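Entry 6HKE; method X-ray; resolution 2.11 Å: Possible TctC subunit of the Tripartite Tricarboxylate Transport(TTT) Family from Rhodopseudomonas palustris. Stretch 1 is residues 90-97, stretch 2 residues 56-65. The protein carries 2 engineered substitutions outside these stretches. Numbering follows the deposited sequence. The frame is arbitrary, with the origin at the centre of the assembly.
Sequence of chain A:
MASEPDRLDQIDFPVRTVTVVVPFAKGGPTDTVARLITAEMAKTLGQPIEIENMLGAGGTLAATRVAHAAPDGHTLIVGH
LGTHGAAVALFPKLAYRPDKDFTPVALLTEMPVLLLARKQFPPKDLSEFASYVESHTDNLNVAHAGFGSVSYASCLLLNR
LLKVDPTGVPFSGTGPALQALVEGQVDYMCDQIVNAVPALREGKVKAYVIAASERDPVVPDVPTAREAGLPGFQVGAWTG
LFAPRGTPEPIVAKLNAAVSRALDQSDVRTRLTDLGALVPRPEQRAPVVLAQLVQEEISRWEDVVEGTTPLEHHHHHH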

# COMPACT_ATOMS: atom_id res chain seq x y z
N LEU A 90 0.98 5.57 -14.19
CA LEU A 90 -0.39 5.02 -14.41
C LEU A 90 -1.47 6.11 -14.35
O LEU A 90 -2.59 5.83 -14.82
CB LEU A 90 -0.72 3.97 -13.35
CG LEU A 90 0.28 2.83 -13.18
CD1 LEU A 90 -0.27 1.80 -12.20
CD2 LEU A 90 0.62 2.18 -14.50
N PHE A 91 -1.20 7.25 -13.69
CA PHE A 91 -2.19 8.31 -13.39
C PHE A 91 -1.98 9.46 -14.37
O PHE A 91 -0.95 10.13 -14.36
CB PHE A 91 -2.10 8.79 -11.94
CG PHE A 91 -3.36 9.38 -11.38
CD1 PHE A 91 -3.80 10.64 -11.77
CD2 PHE A 91 -4.12 8.69 -10.44
CE1 PHE A 91 -4.96 11.20 -11.24
CE2 PHE A 91 -5.28 9.24 -9.91
CZ PHE A 91 -5.70 10.49 -10.32
N PRO A 92 -2.95 9.70 -15.28
CA PRO A 92 -2.89 10.85 -16.18
C PRO A 92 -3.00 12.16 -15.39
O PRO A 92 -3.91 12.28 -14.58
CB PRO A 92 -4.10 10.68 -17.11
CG PRO A 92 -4.56 9.24 -16.91
CD PRO A 92 -4.15 8.87 -15.50
N LYS A 93 -2.07 13.09 -15.63
CA LYS A 93 -2.08 14.46 -15.05
C LYS A 93 -1.94 14.37 -13.53
O LYS A 93 -2.71 15.05 -12.81
CB LYS A 93 -3.37 15.19 -15.41
CG LYS A 93 -3.75 15.19 -16.89
CD LYS A 93 -2.74 15.88 -17.79
CE LYS A 93 -3.41 16.74 -18.84
NZ LYS A 93 -4.08 15.97 -19.91
N LEU A 94 -1.00 13.56 -13.04
CA LEU A 94 -0.73 13.48 -11.58
C LEU A 94 -0.29 14.87 -11.11
O LEU A 94 0.56 15.46 -11.79
CB LEU A 94 0.33 12.41 -11.29
CG LEU A 94 0.58 12.15 -9.80
CD1 LEU A 94 -0.67 11.58 -9.13
CD2 LEU A 94 1.77 11.23 -9.61
N ALA A 95 -0.86 15.37 -10.01
CA ALA A 95 -0.77 16.78 -9.57
C ALA A 95 0.56 17.06 -8.86
O ALA A 95 0.85 18.22 -8.63
CB ALA A 95 -1.95 17.13 -8.68
N TYR A 96 1.36 16.05 -8.55
CA TYR A 96 2.62 16.20 -7.79
C TYR A 96 3.65 15.23 -8.37
O TYR A 96 3.26 14.32 -9.11
CB TYR A 96 2.40 15.93 -6.30
CG TYR A 96 1.78 14.58 -6.01
CD1 TYR A 96 2.55 13.43 -5.99
CD2 TYR A 96 0.43 14.45 -5.79
CE1 TYR A 96 1.99 12.19 -5.74
CE2 TYR A 96 -0.15 13.22 -5.56
CZ TYR A 96 0.63 12.08 -5.52
OH TYR A 96 0.05 10.86 -5.28
N ARG A 97 4.91 15.48 -8.06
CA ARG A 97 6.05 14.57 -8.30
C ARG A 97 6.33 13.90 -6.96
O ARG A 97 6.58 14.57 -5.96
CB ARG A 97 7.21 15.39 -8.86
CG ARG A 97 6.79 16.35 -9.98
CD ARG A 97 7.77 17.47 -10.27
NE ARG A 97 7.88 18.36 -9.12
CZ ARG A 97 8.83 19.27 -8.94
NH1 ARG A 97 9.80 19.42 -9.84
NH2 ARG A 97 8.82 20.03 -7.85
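Stretch 2 56-65: GAGGTLAATR

Stretch 2 begins as a glycine-rich turn and passes at Leu61 into a helix that runs through Arg65 and beyond. Stretch 1 has no regular strand or helix over most of its length; Leu90 is the last residue of a helix, and Phe91, at phi/psi -103/113, is the first to leave helical angles. The nearest CA pairs set the register: Phe91 CA to Gly58 CA at 8.8 Å, Leu94 CA to Thr60 CA at 7.9 Å and Ala95 CA to Thr64 CA at 6.2 Å. Residue numbers rise together on both sides, so the two segments advance in the same sense and draw closer as they go. No crossing angle is assigned, since stretch 1 supplies no helical axis to measure against. The contact buries 327 Å², both sides summed, and contains no hydrogen bond between the stretches; it rests on packing.

Leu90 lies out of reach of stretch 2. Phe91 makes the first contact. Its CA-to-CB bond points toward stretch 2, and chi1 at -155° (t) carries the ring to the turn, where Phe91 CE2 lies 3.4 Å from Ala57 O and Phe91 CZ 3.8 Å from Thr60 OG1. Gly58 CA approaches the ring edge, 4.5 Å from Phe91 CE2. An ideal CB on Gly58 would point toward stretch 1 and stand 3.6 Å from Phe91 CE2, but the positive phi of 44° by itself already favours glycine there. The turn that meets the ring is held by its own bonds: Thr60 N donates to Ala57 O at 3.0 Å, and Thr60 OG1 donates to the same Ala57 O at a very short 2.5 Å.

Pro92 and Lys93 make no contact, both lying out of reach of stretch 2. The chain passes through positive phi at Lys93 (64/46) before Leu94 returns to the interface. The CB of Leu94 points sideways, yet its end comes nearer: with chi1 t and chi2 p, Leu94 CD1 reaches 3.7 Å from Thr60 CG2.

Ala95 directs its CB toward the helix, and Ala95 CB lies 3.6 Å from Thr64 OG1. Thr64 OG1 is already committed within stretch 2, donating to Thr60 O at 2.8 Å, and Thr64 N donates to Thr60 O at 3.0 Å.

Tyr96 is buried and has 79 Å² covered by stretch 2, the largest share of any residue here. Chi1 at 56° (p) lays the ring along Thr60, Ala63 and Thr64. Thr60 O and Thr64 OG1 lie at the ring edge, near its plane, at 3.5 Å from Tyr96 CE2 and 3.4 Å from Tyr96 CD2 respectively. Ala63 CB makes an apolar contact with Tyr96 CE2 at 3.5 Å, approaching the ring obliquely. Farther out, Tyr96 OH passes 3.6 Å from Thr60 CG2 and finds its hydrogen bond elsewhere in the structure. The contact ends with Tyr96; Arg97 lies out of reach.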

# COMPACT_ATOMS: atom_id res chain seq x y z
N GLY A 56 -10.18 10.68 -2.25
CA GLY A 56 -10.46 11.33 -3.54
C GLY A 56 -9.31 11.17 -4.50
O GLY A 56 -8.17 10.95 -4.04
N ALA A 57 -9.64 11.25 -5.79
CA ALA A 57 -8.68 11.40 -6.91
C ALA A 57 -7.83 10.13 -6.93
O ALA A 57 -6.59 10.24 -6.99
CB ALA A 57 -7.87 12.67 -6.72
N GLY A 58 -8.52 8.99 -6.80
CA GLY A 58 -7.94 7.64 -6.71
C GLY A 58 -6.74 7.56 -5.78
O GLY A 58 -5.76 6.88 -6.14
N GLY A 59 -6.82 8.18 -4.62
CA GLY A 59 -5.81 8.01 -3.56
C GLY A 59 -4.73 9.07 -3.62
O GLY A 59 -3.79 8.97 -2.81
N THR A 60 -4.86 10.07 -4.50
CA THR A 60 -3.82 11.10 -4.75
C THR A 60 -4.21 12.48 -4.24
O THR A 60 -3.29 13.29 -4.13
CB THR A 60 -3.47 11.21 -6.24
OG1 THR A 60 -4.62 11.71 -6.92
CG2 THR A 60 -3.02 9.88 -6.81
N LEU A 61 -5.50 12.74 -3.95
CA LEU A 61 -5.97 14.03 -3.39
C LEU A 61 -5.24 14.34 -2.08
O LEU A 61 -4.83 15.48 -1.93
CB LEU A 61 -7.48 14.00 -3.14
CG LEU A 61 -8.02 15.24 -2.42
CD1 LEU A 61 -7.93 16.47 -3.31
CD2 LEU A 61 -9.45 15.03 -1.97
N ALA A 62 -5.10 13.38 -1.16
CA ALA A 62 -4.44 13.61 0.14
C ALA A 62 -3.04 14.17 -0.11
O ALA A 62 -2.70 15.20 0.50
CB ALA A 62 -4.35 12.35 0.95
N ALA A 63 -2.26 13.49 -0.96
CA ALA A 63 -0.86 13.82 -1.28
C ALA A 63 -0.82 15.19 -1.97
O ALA A 63 0.13 15.96 -1.71
CB ALA A 63 -0.23 12.73 -2.12
N THR A 64 -1.80 15.49 -2.80
CA THR A 64 -1.89 16.81 -3.48
C THR A 64 -2.09 17.90 -2.42
O THR A 64 -1.36 18.91 -2.48
CB THR A 64 -2.99 16.81 -4.54
OG1 THR A 64 -2.69 15.73 -5.43
CG2 THR A 64 -3.07 18.12 -5.29
N ARG A 65 -3.02 17.73 -1.48
CA ARG A 65 -3.28 18.75 -0.42
C ARG A 65 -2.03 18.87 0.46
O ARG A 65 -1.67 20.00 0.79
CB ARG A 65 -4.54 18.45 0.40
CG ARG A 65 -5.83 18.90 -0.30
CD ARG A 65 -7.01 19.13 0.64
NE ARG A 65 -8.26 19.25 -0.11
CZ ARG A 65 -9.45 18.79 0.29
NH1 ARG A 65 -10.51 18.94 -0.50
NH2 ARG A 65 -9.59 18.16 1.44